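Side-chain contacts in 2-dehydro-3-deoxy-d-gluconate/2-dehydro-3-deoxy-phosphogluconate aldolase (Picrophilus torridus, PDB 4UXD), which belongs to the dihydrodipicolinate synthetase family of aldolases, enzymes built on a parallel beta/alpha barrel: residues Y73-L76 against K77-K80; R236-H239 against E240-N244. One frame throughout, in Å; residues are numbered along the deposited sequence.

Contact 1. Residues Y73-L76 against K77-K80; sequences YFTL and KERK
The Phe-74 ring turns an edge to the carboxylate of Glu-78: OE1 lies in the ring plane, 3.8 Å from CD1 of Phe-74, and the ring and carboxylate planes stand 72° apart. CB of Phe-74 rests against CG of Arg-79. The same Glu-78 OE1 takes the backbone N-H of Thr-75, the N to OE1 distance being 2.8 Å and the bond almost straight at 178°, with the N-H reaching OE1 nearly in line with its C-O bond. In return Thr-75 OG1 accepts from Glu-78 N at 2.7 Å; a chi1 of 66° puts OG1 between the backbone N and the carbonyl carbon, where it can take that N-H. These reciprocal bonds make a capping box, Thr-75 being the N-cap of helix 76-88, which follows strand 61-63 in the beta/alpha barrel. The first helical turn is closed by Arg-79 N donating to Thr-75 O (3.0 Å) and Lys-80 N to Leu-76 O (2.9 Å). A water links Phe-74 O to Arg-79 NH1, which also donates to Gly-99 O. Along the helix flank, CE of Lys-80 lies 4.0 Å from CG of Leu-76, while its NZ forms a salt bridge to Glu-108. Glu-78 OE2 is paired with Arg-287, and Asn-104 of a second subunit packs on both Thr-75 and Glu-78.

Contact 2. Residues R236-H239 against E240-N244; sequences RLYH and EYKNN
Lys-242 brings its amino group over one face of the Tyr-238 ring, a cation-pi contact with NZ 3.6 Å from the ring centroid and 19° off the normal. Among the ring atoms, CZ of Tyr-238 is nearest to Lys-242 NZ, at 3.4 Å, and CE of the lysine adds a CH-pi contact to the same face. The lysine gets there by bending at chi2 (-46°), which folds its chain back along the helix end, past the Tyr-238 carbonyl; CE is 3.2 Å from Tyr-238 O. In the backbone, Glu-240 N donates to Arg-236 O at 2.8 Å, and Tyr-241 N donates to Leu-237 O at 2.9 Å. Further on, Asn-244 N satisfies Glu-240 O at 3.0 Å. CB and CG of Glu-240 also lie against Arg-236 O, both 3.3 Å away. The Arg-236 guanidinium finds its partner beyond this turn, NH2 forming a salt bridge with Asp-255 on helix 245-264. Asn-244 also uses its side-chain OD1, which accepts from Met-247 N. The arrangement is a short connection between consecutive helices, with a Tyr-Lys cation-pi pair spaced i, i+4 at the end of helix 233-240 and an Asn N-cap opening helix 245-264.

How the contacts relate
From the N terminus, the chain passes through strand 61-63 and a loop before reaching contact 1, where 73-76 runs straight into the start of helix 76-88. The remaining alternation of helices and parallel strands follows, ending with strand 222-224, and contact 2 then comes at the end of helix 233-240, before helix 245-264. The two are in series, neither nested nor crossed, and each closes only a local turn. Contacts 1 and 2 lie on opposite sides of the chain's centre; the centres of contacts 1 and 2 are about 37 Å apart, and the nearest atoms of contacts 1 and 2 about 26 Å. Contact 1 joins an early barrel loop to its helix beside a second subunit; contact 2 packs the last turn of helix 233-240 against the linker to helix 245-264, with no other subunit touching it.

Contact 1. Residues Y73-L76 against K77-K80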
loop_
_atom_site.group_PDB
_atom_site.type_symbol
_atom_site.label_atom_id
_atom_site.label_comp_id
_atom_site.label_asym_id
_atom_site.label_seq_id
_atom_site.Cartn_x
_atom_site.Cartn_y
_atom_site.Cartn_z
ATOM N N TYR A 73 -15.578 2.218 19.829
ATOM C CA TYR A 73 -16.972 2.515 19.540
ATOM C C TYR A 73 -17.686 2.973 20.821
ATOM O O TYR A 73 -18.783 3.490 20.755
ATOM C CB TYR A 73 -17.689 1.300 18.926
ATOM C CG TYR A 73 -17.148 0.835 17.590
ATOM C CD1 TYR A 73 -16.245 1.616 16.863
ATOM C CD2 TYR A 73 -17.532 -0.384 17.050
ATOM C CE1 TYR A 73 -15.735 1.199 15.644
ATOM C CE2 TYR A 73 -17.028 -0.815 15.813
ATOM C CZ TYR A 73 -16.126 -0.018 15.115
ATOM O OH TYR A 73 -15.619 -0.438 13.888
ATOM N N PHE A 74 -17.039 2.812 21.972
ATOM C CA PHE A 74 -17.664 3.101 23.259
ATOM C C PHE A 74 -17.138 4.386 23.872
ATOM O O PHE A 74 -16.032 4.844 23.556
ATOM C CB PHE A 74 -17.439 1.936 24.239
ATOM C CG PHE A 74 -17.994 0.627 23.761
ATOM C CD1 PHE A 74 -19.347 0.367 23.829
ATOM C CD2 PHE A 74 -17.159 -0.341 23.228
ATOM C CE1 PHE A 74 -19.846 -0.828 23.377
ATOM C CE2 PHE A 74 -17.664 -1.540 22.770
ATOM C CZ PHE A 74 -19.002 -1.783 22.845
ATOM N N THR A 75 -17.938 4.953 24.769
ATOM C CA THR A 75 -17.546 6.142 25.517
ATOM C C THR A 75 -16.526 5.790 26.576
ATOM O O THR A 75 -16.406 4.642 26.989
ATOM C CB THR A 75 -18.749 6.808 26.230
ATOM O OG1 THR A 75 -19.250 5.922 27.239
ATOM C CG2 THR A 75 -19.850 7.132 25.249
ATOM N N LEU A 76 -15.803 6.792 27.038
ATOM C CA LEU A 76 -14.955 6.625 28.205
ATOM C C LEU A 76 -15.755 6.092 29.402
ATOM O O LEU A 76 -15.296 5.214 30.123
ATOM C CB LEU A 76 -14.304 7.957 28.556
ATOM C CG LEU A 76 -13.202 7.925 29.605
ATOM C CD1 LEU A 76 -12.015 7.063 29.145
ATOM C CD2 LEU A 76 -12.776 9.353 29.924
ATOM N N LYS A 77 -16.965 6.609 29.599
ATOM C CA LYS A 77 -17.802 6.166 30.705
ATOM C C LYS A 77 -18.237 4.710 30.563
ATOM O O LYS A 77 -18.131 3.937 31.515
ATOM C CB LYS A 77 -19.019 7.077 30.831
ATOM C CG LYS A 77 -18.662 8.495 31.277
ATOM C CD LYS A 77 -19.860 9.420 31.224
ATOM C CE LYS A 77 -19.485 10.818 31.643
ATOM N NZ LYS A 77 -20.405 11.836 31.060
ATOM N N GLU A 78 -18.719 4.328 29.387
ATOM C CA GLU A 78 -19.051 2.918 29.119
ATOM C C GLU A 78 -17.875 1.976 29.322
ATOM O O GLU A 78 -18.054 0.808 29.682
ATOM C CB GLU A 78 -19.548 2.741 27.692
ATOM C CG GLU A 78 -20.945 3.236 27.439
ATOM C CD GLU A 78 -21.258 3.281 25.965
ATOM O OE1 GLU A 78 -20.409 3.787 25.196
ATOM O OE2 GLU A 78 -22.331 2.788 25.571
ATOM N N ARG A 79 -16.672 2.482 29.072
ATOM C CA ARG A 79 -15.484 1.650 29.129
ATOM C C ARG A 79 -15.060 1.465 30.578
ATOM O O ARG A 79 -14.744 0.355 30.996
ATOM C CB ARG A 79 -14.350 2.250 28.292
ATOM C CG ARG A 79 -14.561 2.075 26.775
ATOM C CD ARG A 79 -13.484 2.784 25.974
ATOM N NE ARG A 79 -12.222 2.054 26.025
ATOM C CZ ARG A 79 -11.035 2.594 25.767
ATOM N NH1 ARG A 79 -10.953 3.881 25.453
ATOM N NH2 ARG A 79 -9.929 1.851 25.830
ATOM N N LYS A 80 -15.065 2.545 31.346
ATOM C CA LYS A 80 -14.791 2.436 32.772
ATOM C C LYS A 80 -15.762 1.446 33.390
ATOM O O LYS A 80 -15.372 0.571 34.167
ATOM C CB LYS A 80 -14.917 3.778 33.462
ATOM C CG LYS A 80 -13.784 4.740 33.232
ATOM C CD LYS A 80 -14.024 5.992 34.062
ATOM C CE LYS A 80 -13.292 7.194 33.516
ATOM N NZ LYS A 80 -13.780 8.447 34.153
HETATM O O HOH W 1 -13.318 5.601 24.551
#

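Contact 2. Residues R236-H239 against E240-N244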
loop_
_atom_site.group_PDB
_atom_site.type_symbol
_atom_site.label_atom_id
_atom_site.label_comp_id
_atom_site.label_asym_id
_atom_site.label_seq_id
_atom_site.Cartn_x
_atom_site.Cartn_y
_atom_site.Cartn_z
ATOM N N ARG A 236 -6.878 -25.921 24.269
ATOM C CA ARG A 236 -6.414 -27.299 24.118
ATOM C C ARG A 236 -5.028 -27.295 23.487
ATOM O O ARG A 236 -4.099 -27.903 24.011
ATOM C CB ARG A 236 -7.382 -28.132 23.262
ATOM C CG ARG A 236 -8.790 -28.238 23.849
ATOM C CD ARG A 236 -9.649 -29.287 23.154
ATOM N NE ARG A 236 -10.274 -28.784 21.937
ATOM C CZ ARG A 236 -9.927 -29.111 20.693
ATOM N NH1 ARG A 236 -8.935 -29.968 20.453
ATOM N NH2 ARG A 236 -10.589 -28.574 19.670
ATOM N N LEU A 237 -4.903 -26.583 22.370
ATOM C CA LEU A 237 -3.643 -26.468 21.644
ATOM C C LEU A 237 -2.477 -26.136 22.559
ATOM O O LEU A 237 -1.469 -26.845 22.572
ATOM C CB LEU A 237 -3.762 -25.401 20.558
ATOM C CG LEU A 237 -2.554 -25.195 19.647
ATOM C CD1 LEU A 237 -3.024 -24.587 18.352
ATOM C CD2 LEU A 237 -1.464 -24.311 20.261
ATOM N N TYR A 238 -2.614 -25.058 23.321
ATOM C CA TYR A 238 -1.552 -24.587 24.212
ATOM C C TYR A 238 -1.157 -25.624 25.263
ATOM O O TYR A 238 0.020 -25.736 25.611
ATOM C CB TYR A 238 -1.982 -23.293 24.907
ATOM C CG TYR A 238 -0.978 -22.754 25.903
ATOM C CD1 TYR A 238 -0.984 -23.175 27.230
ATOM C CD2 TYR A 238 -0.025 -21.825 25.519
ATOM C CE1 TYR A 238 -0.066 -22.692 28.138
ATOM C CE2 TYR A 238 0.896 -21.326 26.424
ATOM C CZ TYR A 238 0.872 -21.763 27.734
ATOM O OH TYR A 238 1.787 -21.271 28.639
ATOM N N HIS A 239 -2.132 -26.373 25.773
ATOM C CA HIS A 239 -1.853 -27.342 26.830
ATOM C C HIS A 239 -1.312 -28.643 26.249
ATOM O O HIS A 239 -0.472 -29.303 26.859
ATOM C CB HIS A 239 -3.105 -27.595 27.673
ATOM C CG HIS A 239 -3.421 -26.471 28.607
ATOM N ND1 HIS A 239 -3.298 -26.585 29.978
ATOM C CD2 HIS A 239 -3.819 -25.201 28.372
ATOM C CE1 HIS A 239 -3.619 -25.437 30.540
ATOM N NE2 HIS A 239 -3.940 -24.578 29.591
ATOM N N GLU A 240 -1.776 -28.994 25.059
ATOM C CA GLU A 240 -1.303 -30.187 24.380
ATOM C C GLU A 240 0.148 -30.028 23.947
ATOM O O GLU A 240 0.929 -30.983 24.010
ATOM C CB GLU A 240 -2.189 -30.487 23.173
ATOM C CG GLU A 240 -3.499 -31.161 23.527
ATOM C CD GLU A 240 -3.310 -32.586 24.014
ATOM O OE1 GLU A 240 -2.252 -33.185 23.712
ATOM O OE2 GLU A 240 -4.224 -33.100 24.703
ATOM N N TYR A 241 0.498 -28.814 23.527
ATOM C CA TYR A 241 1.821 -28.501 22.974
ATOM C C TYR A 241 2.978 -28.998 23.847
ATOM O O TYR A 241 4.058 -29.309 23.342
ATOM C CB TYR A 241 1.942 -26.982 22.766
ATOM C CG TYR A 241 3.269 -26.527 22.192
ATOM C CD1 TYR A 241 3.556 -26.688 20.844
ATOM C CD2 TYR A 241 4.228 -25.932 22.994
ATOM C CE1 TYR A 241 4.760 -26.279 20.315
ATOM C CE2 TYR A 241 5.443 -25.521 22.471
ATOM C CZ TYR A 241 5.703 -25.693 21.130
ATOM O OH TYR A 241 6.910 -25.278 20.597
ATOM N N LYS A 242 2.732 -29.078 25.154
ATOM C CA LYS A 242 3.756 -29.427 26.138
ATOM C C LYS A 242 4.368 -30.802 25.892
ATOM O O LYS A 242 5.575 -30.927 25.688
ATOM C CB LYS A 242 3.163 -29.383 27.551
ATOM C CG LYS A 242 2.369 -28.115 27.870
ATOM C CD LYS A 242 3.115 -26.866 27.438
ATOM C CE LYS A 242 2.346 -25.608 27.776
ATOM N NZ LYS A 242 2.784 -24.492 26.896
ATOM N N ASN A 243 3.519 -31.824 25.907
ATOM C CA ASN A 243 3.964 -33.209 25.793
ATOM C C ASN A 243 3.755 -33.782 24.391
ATOM O O ASN A 243 4.507 -34.660 23.966
ATOM C CB ASN A 243 3.245 -34.079 26.838
ATOM C CG ASN A 243 1.756 -33.762 26.954
ATOM O OD1 ASN A 243 1.051 -33.627 25.947
ATOM N ND2 ASN A 243 1.273 -33.629 28.193
ATOM N N ASN A 244 2.748 -33.283 23.675
ATOM C CA ASN A 244 2.445 -33.775 22.331
ATOM C C ASN A 244 2.442 -32.650 21.296
ATOM O O ASN A 244 1.421 -32.012 21.048
ATOM C CB ASN A 244 1.099 -34.503 22.324
ATOM C CG ASN A 244 0.915 -35.376 21.096
ATOM O OD1 ASN A 244 1.682 -35.286 20.134
ATOM N ND2 ASN A 244 -0.113 -36.222 21.116
#